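Local atomic coordinates of pyrrolidone-carboxylate peptidase (Pyrococcus furiosus, PDB entry 1X10), a protein that removes N-terminal pyroglutamyl (5-oxoprolyl) groups from polypeptides, generally when the next residue is not proline, as a thiol peptidase of the C15 family. Residues R39-V51 and I86-I98. The protein carries 3 engineered substitutions. Sequence-based numbering, arbitrary orientation.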
ATOM      1  N   ARG A  39      14.549 -16.161  24.957  1.00 12.09           N
ATOM      2  CA  ARG A  39      15.249 -15.005  25.511  1.00 12.97           C
ATOM      3  C   ARG A  39      14.913 -13.721  24.766  1.00 12.67           C
ATOM      4  O   ARG A  39      14.713 -13.728  23.555  1.00 11.61           O
ATOM      5  CB  ARG A  39      16.757 -15.247  25.466  1.00 13.77           C
ATOM      6  CG  ARG A  39      17.222 -16.457  26.275  1.00 15.10           C
ATOM      7  CD  ARG A  39      17.175 -16.177  27.772  1.00 17.31           C
ATOM      8  NE  ARG A  39      17.862 -17.217  28.535  1.00 19.22           N
ATOM      9  CZ  ARG A  39      17.318 -18.372  28.899  1.00 21.40           C
ATOM     10  NH1 ARG A  39      16.059 -18.653  28.580  1.00 22.81           N
ATOM     11  NH2 ARG A  39      18.043 -19.260  29.570  1.00 22.33           N
ATOM     12  N   VAL A  40      14.867 -12.613  25.500  1.00 12.59           N
ATOM     13  CA  VAL A  40      14.558 -11.320  24.906  1.00 13.11           C
ATOM     14  C   VAL A  40      15.844 -10.523  24.694  1.00 13.23           C
ATOM     15  O   VAL A  40      16.708 -10.477  25.571  1.00 12.99           O
ATOM     16  CB  VAL A  40      13.603 -10.508  25.811  1.00 13.17           C
ATOM     17  CG1 VAL A  40      13.219  -9.196  25.135  1.00 13.33           C
ATOM     18  CG2 VAL A  40      12.358 -11.330  26.119  1.00 13.30           C
ATOM     19  N   LEU A  41      15.966  -9.901  23.527  1.00 13.03           N
ATOM     20  CA  LEU A  41      17.149  -9.110  23.200  1.00 12.94           C
ATOM     21  C   LEU A  41      16.836  -7.621  23.175  1.00 12.86           C
ATOM     22  O   LEU A  41      15.722  -7.217  22.839  1.00 12.49           O
ATOM     23  CB  LEU A  41      17.689  -9.518  21.830  1.00 13.28           C
ATOM     24  CG  LEU A  41      18.109 -10.979  21.688  1.00 13.36           C
ATOM     25  CD1 LEU A  41      18.507 -11.258  20.234  1.00 13.79           C
ATOM     26  CD2 LEU A  41      19.272 -11.264  22.632  1.00 13.09           C
ATOM     27  N   PRO A  42      17.816  -6.782  23.537  1.00 12.48           N
ATOM     28  CA  PRO A  42      17.586  -5.337  23.527  1.00 12.88           C
ATOM     29  C   PRO A  42      17.684  -4.837  22.087  1.00 12.46           C
ATOM     30  O   PRO A  42      18.394  -5.430  21.277  1.00 12.29           O
ATOM     31  CB  PRO A  42      18.725  -4.807  24.394  1.00 13.17           C
ATOM     32  CG  PRO A  42      19.853  -5.744  24.039  1.00 12.75           C
ATOM     33  CD  PRO A  42      19.160  -7.101  24.057  1.00 12.62           C
ATOM     34  N   VAL A  43      16.954  -3.777  21.760  1.00 11.64           N
ATOM     35  CA  VAL A  43      17.013  -3.220  20.414  1.00 12.66           C
ATOM     36  C   VAL A  43      18.089  -2.138  20.491  1.00 13.22           C
ATOM     37  O   VAL A  43      17.815  -0.939  20.405  1.00 12.40           O
ATOM     38  CB  VAL A  43      15.654  -2.612  19.994  1.00 13.12           C
ATOM     39  CG1 VAL A  43      15.744  -2.048  18.578  1.00 13.29           C
ATOM     40  CG2 VAL A  43      14.569  -3.693  20.039  1.00 12.83           C
ATOM     41  N   VAL A  44      19.325  -2.598  20.658  1.00 12.92           N
ATOM     42  CA  VAL A  44      20.478  -1.722  20.807  1.00 13.52           C
ATOM     43  C   VAL A  44      21.701  -2.355  20.156  1.00 13.41           C
ATOM     44  O   VAL A  44      22.074  -3.471  20.497  1.00 12.60           O
ATOM     45  CB  VAL A  44      20.796  -1.513  22.304  1.00 14.03           C
ATOM     46  CG1 VAL A  44      22.013  -0.596  22.460  1.00 14.21           C
ATOM     47  CG2 VAL A  44      19.570  -0.951  23.026  1.00 14.18           C
ATOM     48  N   PHE A  45      22.326  -1.647  19.222  1.00 13.84           N
ATOM     49  CA  PHE A  45      23.513  -2.185  18.573  1.00 14.49           C
ATOM     50  C   PHE A  45      24.614  -2.351  19.620  1.00 14.88           C
ATOM     51  O   PHE A  45      24.730  -1.544  20.538  1.00 14.48           O
ATOM     52  CB  PHE A  45      23.996  -1.249  17.463  1.00 14.68           C
ATOM     53  CG  PHE A  45      23.055  -1.150  16.296  1.00 14.65           C
ATOM     54  CD1 PHE A  45      22.273  -0.015  16.103  1.00 14.76           C
ATOM     55  CD2 PHE A  45      22.960  -2.193  15.381  1.00 14.28           C
ATOM     56  CE1 PHE A  45      21.411   0.082  15.008  1.00 14.79           C
ATOM     57  CE2 PHE A  45      22.105  -2.110  14.284  1.00 14.48           C
ATOM     58  CZ  PHE A  45      21.328  -0.967  14.096  1.00 14.41           C
ATOM     59  N   GLY A  46      25.422  -3.396  19.466  1.00 15.24           N
ATOM     60  CA  GLY A  46      26.491  -3.651  20.416  1.00 15.77           C
ATOM     61  C   GLY A  46      25.983  -4.499  21.567  1.00 16.24           C
ATOM     62  O   GLY A  46      26.338  -5.671  21.693  1.00 16.44           O
ATOM     63  N   LYS A  47      25.139  -3.906  22.405  1.00 16.62           N
ATOM     64  CA  LYS A  47      24.573  -4.607  23.545  1.00 17.27           C
ATOM     65  C   LYS A  47      23.853  -5.879  23.093  1.00 17.60           C
ATOM     66  O   LYS A  47      23.984  -6.931  23.724  1.00 17.06           O
ATOM     67  CB  LYS A  47      23.600  -3.690  24.287  1.00 19.21           C
ATOM     68  CG  LYS A  47      23.105  -4.239  25.612  1.00 21.12           C
ATOM     69  CD  LYS A  47      22.398  -3.152  26.416  1.00 24.01           C
ATOM     70  CE  LYS A  47      23.339  -1.980  26.710  1.00 24.85           C
ATOM     71  NZ  LYS A  47      22.691  -0.895  27.508  1.00 25.93           N
ATOM     72  N   ALA A  48      23.102  -5.777  21.998  1.00 16.48           N
ATOM     73  CA  ALA A  48      22.375  -6.925  21.470  1.00 16.65           C
ATOM     74  C   ALA A  48      23.354  -8.034  21.098  1.00 16.75           C
ATOM     75  O   ALA A  48      23.075  -9.216  21.303  1.00 16.59           O
ATOM     76  CB  ALA A  48      21.558  -6.515  20.252  1.00 15.76           C
ATOM     77  N   LYS A  49      24.501  -7.654  20.547  1.00 16.99           N
ATOM     78  CA  LYS A  49      25.508  -8.641  20.169  1.00 18.04           C
ATOM     79  C   LYS A  49      26.051  -9.340  21.414  1.00 17.57           C
ATOM     80  O   LYS A  49      26.213 -10.558  21.429  1.00 17.57           O
ATOM     81  CB  LYS A  49      26.663  -7.975  19.416  1.00 19.12           C
ATOM     82  CG  LYS A  49      27.698  -8.967  18.897  1.00 20.91           C
ATOM     83  CD  LYS A  49      28.712  -8.304  17.984  1.00 22.77           C
ATOM     84  CE  LYS A  49      29.782  -7.572  18.763  1.00 24.68           C
ATOM     85  NZ  LYS A  49      30.683  -8.534  19.463  1.00 27.18           N
ATOM     86  N   GLU A  50      26.331  -8.561  22.453  1.00 18.24           N
ATOM     87  CA  GLU A  50      26.852  -9.106  23.706  1.00 18.61           C
ATOM     88  C   GLU A  50      25.901 -10.154  24.261  1.00 17.81           C
ATOM     89  O   GLU A  50      26.304 -11.278  24.565  1.00 18.14           O
ATOM     90  CB  GLU A  50      27.016  -8.002  24.753  1.00 20.49           C
ATOM     91  CG  GLU A  50      28.039  -6.943  24.418  1.00 23.68           C
ATOM     92  CD  GLU A  50      28.123  -5.876  25.497  1.00 25.55           C
ATOM     93  OE1 GLU A  50      28.338  -6.240  26.675  1.00 27.35           O
ATOM     94  OE2 GLU A  50      27.975  -4.678  25.172  1.00 27.25           O
ATOM     95  N   VAL A  51      24.638  -9.766  24.405  1.00 16.59           N
ATOM     96  CA  VAL A  51      23.616 -10.661  24.931  1.00 16.20           C
ATOM     97  C   VAL A  51      23.474 -11.898  24.048  1.00 15.89           C
ATOM     98  O   VAL A  51      23.418 -13.020  24.550  1.00 15.80           O
ATOM     99  CB  VAL A  51      22.248  -9.943  25.031  1.00 15.76           C
ATOM    100  CG1 VAL A  51      21.194 -10.895  25.568  1.00 14.84           C
ATOM    101  CG2 VAL A  51      22.371  -8.726  25.937  1.00 16.02           C
ATOM    102  N   ILE A  86      25.061  -2.440   8.377  1.00 14.74           N
ATOM    103  CA  ILE A  86      24.179  -1.728   9.283  1.00 15.14           C
ATOM    104  C   ILE A  86      23.892  -0.367   8.660  1.00 15.56           C
ATOM    105  O   ILE A  86      24.816   0.383   8.337  1.00 15.10           O
ATOM    106  CB  ILE A  86      24.830  -1.491  10.658  1.00 15.29           C
ATOM    107  CG1 ILE A  86      25.208  -2.825  11.300  1.00 15.76           C
ATOM    108  CG2 ILE A  86      23.867  -0.724  11.559  1.00 14.90           C
ATOM    109  CD1 ILE A  86      26.028  -2.681  12.549  1.00 16.24           C
ATOM    110  N   ASP A  87      22.614  -0.065   8.470  1.00 15.83           N
ATOM    111  CA  ASP A  87      22.204   1.218   7.920  1.00 17.11           C
ATOM    112  C   ASP A  87      20.818   1.458   8.497  1.00 17.23           C
ATOM    113  O   ASP A  87      19.805   1.196   7.851  1.00 16.49           O
ATOM    114  CB  ASP A  87      22.141   1.185   6.391  1.00 18.41           C
ATOM    115  CG  ASP A  87      22.275   2.575   5.776  1.00 20.72           C
ATOM    116  OD1 ASP A  87      21.937   2.756   4.585  1.00 20.78           O
ATOM    117  OD2 ASP A  87      22.734   3.493   6.498  1.00 21.31           O
ATOM    118  N   ALA A  88      20.795   1.948   9.730  1.00 17.65           N
ATOM    119  CA  ALA A  88      19.553   2.199  10.453  1.00 18.67           C
ATOM    120  C   ALA A  88      18.733   3.372   9.926  1.00 19.48           C
ATOM    121  O   ALA A  88      19.247   4.480   9.782  1.00 18.79           O
ATOM    122  CB  ALA A  88      19.865   2.412  11.925  1.00 18.30           C
ATOM    123  N   ARG A  89      17.454   3.119   9.650  1.00 20.39           N
ATOM    124  CA  ARG A  89      16.550   4.159   9.166  1.00 21.91           C
ATOM    125  C   ARG A  89      16.153   5.004  10.376  1.00 21.75           C
ATOM    126  O   ARG A  89      15.803   6.177  10.245  1.00 21.73           O
ATOM    127  CB  ARG A  89      15.297   3.542   8.537  1.00 23.99           C
ATOM    128  CG  ARG A  89      14.580   4.470   7.558  1.00 27.98           C
ATOM    129  CD  ARG A  89      13.076   4.221   7.543  1.00 30.53           C
ATOM    130  NE  ARG A  89      12.437   4.786   8.730  1.00 33.23           N
ATOM    131  CZ  ARG A  89      11.155   4.630   9.043  1.00 34.45           C
ATOM    132  NH1 ARG A  89      10.358   3.918   8.257  1.00 35.59           N
ATOM    133  NH2 ARG A  89      10.668   5.190  10.144  1.00 35.13           N
ATOM    134  N   ILE A  90      16.200   4.382  11.552  1.00 21.25           N
ATOM    135  CA  ILE A  90      15.887   5.051  12.811  1.00 21.32           C
ATOM    136  C   ILE A  90      16.965   4.637  13.812  1.00 20.93           C
ATOM    137  O   ILE A  90      17.629   3.622  13.628  1.00 20.91           O
ATOM    138  CB  ILE A  90      14.500   4.628  13.374  1.00 21.71           C
ATOM    139  CG1 ILE A  90      14.482   3.125  13.657  1.00 21.74           C
ATOM    140  CG2 ILE A  90      13.399   4.995  12.382  1.00 22.73           C
ATOM    141  CD1 ILE A  90      13.233   2.654  14.369  1.00 22.33           C
ATOM    142  N   PRO A  91      17.167   5.423  14.877  1.00 20.49           N
ATOM    143  CA  PRO A  91      18.196   5.033  15.843  1.00 19.96           C
ATOM    144  C   PRO A  91      17.737   3.862  16.710  1.00 18.76           C
ATOM    145  O   PRO A  91      16.541   3.565  16.778  1.00 18.01           O
ATOM    146  CB  PRO A  91      18.398   6.305  16.657  1.00 20.69           C
ATOM    147  CG  PRO A  91      17.028   6.897  16.676  1.00 21.80           C
ATOM    148  CD  PRO A  91      16.543   6.704  15.252  1.00 21.09           C
ATOM    149  N   ASP A  92      18.682   3.188  17.359  1.00 17.56           N
ATOM    150  CA  ASP A  92      18.318   2.081  18.229  1.00 17.71           C
ATOM    151  C   ASP A  92      17.801   2.677  19.535  1.00 17.95           C
ATOM    152  O   ASP A  92      17.707   3.900  19.659  1.00 16.66           O
ATOM    153  CB  ASP A  92      19.516   1.148  18.465  1.00 17.08           C
ATOM    154  CG  ASP A  92      20.649   1.805  19.230  1.00 16.57           C
ATOM    155  OD1 ASP A  92      21.731   1.181  19.303  1.00 15.84           O
ATOM    156  OD2 ASP A  92      20.477   2.923  19.758  1.00 15.42           O
ATOM    157  N   ASN A  93      17.470   1.827  20.503  1.00 18.37           N
ATOM    158  CA  ASN A  93      16.933   2.299  21.774  1.00 19.50           C
ATOM    159  C   ASN A  93      17.849   3.195  22.603  1.00 20.42           C
ATOM    160  O   ASN A  93      17.415   3.764  23.605  1.00 20.29           O
ATOM    161  CB  ASN A  93      16.455   1.111  22.617  1.00 19.02           C
ATOM    162  CG  ASN A  93      15.073   0.615  22.199  1.00 19.00           C
ATOM    163  OD1 ASN A  93      14.600  -0.424  22.667  1.00 18.85           O
ATOM    164  ND2 ASN A  93      14.417   1.366  21.319  1.00 17.37           N
ATOM    165  N   GLU A  94      19.109   3.324  22.208  1.00 21.24           N
ATOM    166  CA  GLU A  94      20.018   4.188  22.954  1.00 22.37           C
ATOM    167  C   GLU A  94      20.411   5.396  22.105  1.00 22.88           C
ATOM    168  O   GLU A  94      21.396   6.080  22.392  1.00 22.91           O
ATOM    169  CB  GLU A  94      21.261   3.415  23.405  1.00 23.24           C
ATOM    170  CG  GLU A  94      20.935   2.160  24.205  1.00 24.92           C
ATOM    171  CD  GLU A  94      22.068   1.718  25.117  1.00 25.87           C
ATOM    172  OE1 GLU A  94      23.243   1.800  24.710  1.00 26.44           O
ATOM    173  OE2 GLU A  94      21.775   1.272  26.247  1.00 27.23           O
ATOM    174  N   GLY A  95      19.630   5.647  21.059  1.00 22.63           N
ATOM    175  CA  GLY A  95      19.879   6.784  20.187  1.00 23.60           C
ATOM    176  C   GLY A  95      20.958   6.617  19.131  1.00 24.29           C
ATOM    177  O   GLY A  95      21.314   7.579  18.452  1.00 24.24           O
ATOM    178  N   LYS A  96      21.484   5.406  18.982  1.00 24.59           N
ATOM    179  CA  LYS A  96      22.530   5.157  17.998  1.00 24.65           C
ATOM    180  C   LYS A  96      21.958   4.836  16.620  1.00 25.24           C
ATOM    181  O   LYS A  96      21.241   3.850  16.446  1.00 24.39           O
ATOM    182  CB  LYS A  96      23.446   4.015  18.465  1.00 24.92           C
ATOM    183  CG  LYS A  96      24.280   4.356  19.698  1.00 24.99           C
ATOM    184  CD  LYS A  96      25.412   3.357  19.933  1.00 25.18           C
ATOM    185  CE  LYS A  96      25.019   2.217  20.872  1.00 26.29           C
ATOM    186  NZ  LYS A  96      24.011   1.283  20.323  1.00 23.85           N
ATOM    187  N   LYS A  97      22.283   5.681  15.645  1.00 25.62           N
ATOM    188  CA  LYS A  97      21.821   5.500  14.274  1.00 26.48           C
ATOM    189  C   LYS A  97      23.038   5.251  13.387  1.00 26.81           C
ATOM    190  O   LYS A  97      23.559   6.168  12.753  1.00 26.50           O
ATOM    191  CB  LYS A  97      21.069   6.748  13.810  1.00 27.20           C
ATOM    192  CG  LYS A  97      20.343   6.595  12.481  1.00 28.08           C
ATOM    193  CD  LYS A  97      19.539   7.848  12.166  1.00 29.22           C
ATOM    194  CE  LYS A  97      18.730   7.696  10.886  1.00 30.04           C
ATOM    195  NZ  LYS A  97      19.600   7.476   9.695  1.00 30.49           N
ATOM    196  N   ILE A  98      23.487   4.000  13.354  1.00 26.98           N
ATOM    197  CA  ILE A  98      24.654   3.611  12.574  1.00 27.20           C
ATOM    198  C   ILE A  98      24.341   3.509  11.084  1.00 27.56           C
ATOM    199  O   ILE A  98      23.337   2.921  10.688  1.00 26.85           O
ATOM    200  CB  ILE A  98      25.212   2.259  13.076  1.00 27.05           C
ATOM    201  CG1 ILE A  98      25.557   2.367  14.567  1.00 27.28           C
ATOM    202  CG2 ILE A  98      26.435   1.862  12.268  1.00 26.48           C
ATOM    203  CD1 ILE A  98      26.034   1.071  15.192  1.00 27.47           C
TER
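Phe45 pushes its ring into the loop 86-98 and carries the tightly packed part of this contact. CG2 of Ile86 lies 3.5 Å from ring atom CE2 of Phe45, CB of Ala88 is close to CE1, and CD1 of Ile98 touches CB and CG, while the carbonyl O of Lys96 sits at the ring edge. A first torsion that sets CG anti to the carbonyl carbon (chi1 -67°) directs the phenyl group among Ile86, Ala88 and Ile98. The backbone of Phe45 is bonded at both its polar atoms. N of Phe45 donates to OD1 of Asp92 over 2.9 Å, on the anti side of a carboxylate tilted 30° from the ring. O of Phe45 accepts from NZ of Lys96, also at 2.9 Å. That ammonium also faces OD1 of Asp92, at a modelled separation that is doubtfully short. The other oxygen, OD2, closes an Asx turn by accepting from N of Glu94 and takes a second bond from N of Lys96 on the opposite face of its plane, which probably steadies the type I turn from Asp92 to Gly95. Beside it, N of Asn93 donates to O of Val43 at 2.8 Å.

Toward solvent, contact is made by the long side chains of Glu94 and Lys47. CG of Glu94 crosses the methyls of Val44, coming within 3.4 Å of CG1, and OE2 of Glu94 forms a salt bridge with NZ of Lys47 at 2.7 Å, between two exposed residues.

The contact thus ties the connection between strand 34-41 and helix 47-59, with Gly46 at the N-cap position of the helix, to the long loop joining strands 76-83 and 110-112. Helix 141-156 backs it: Tyr144 meets the Phe45 ring edge-to-face, and Leu141 packs on Val43, whose side chain is about 8 Å from that of the engineered active-site position Ser142.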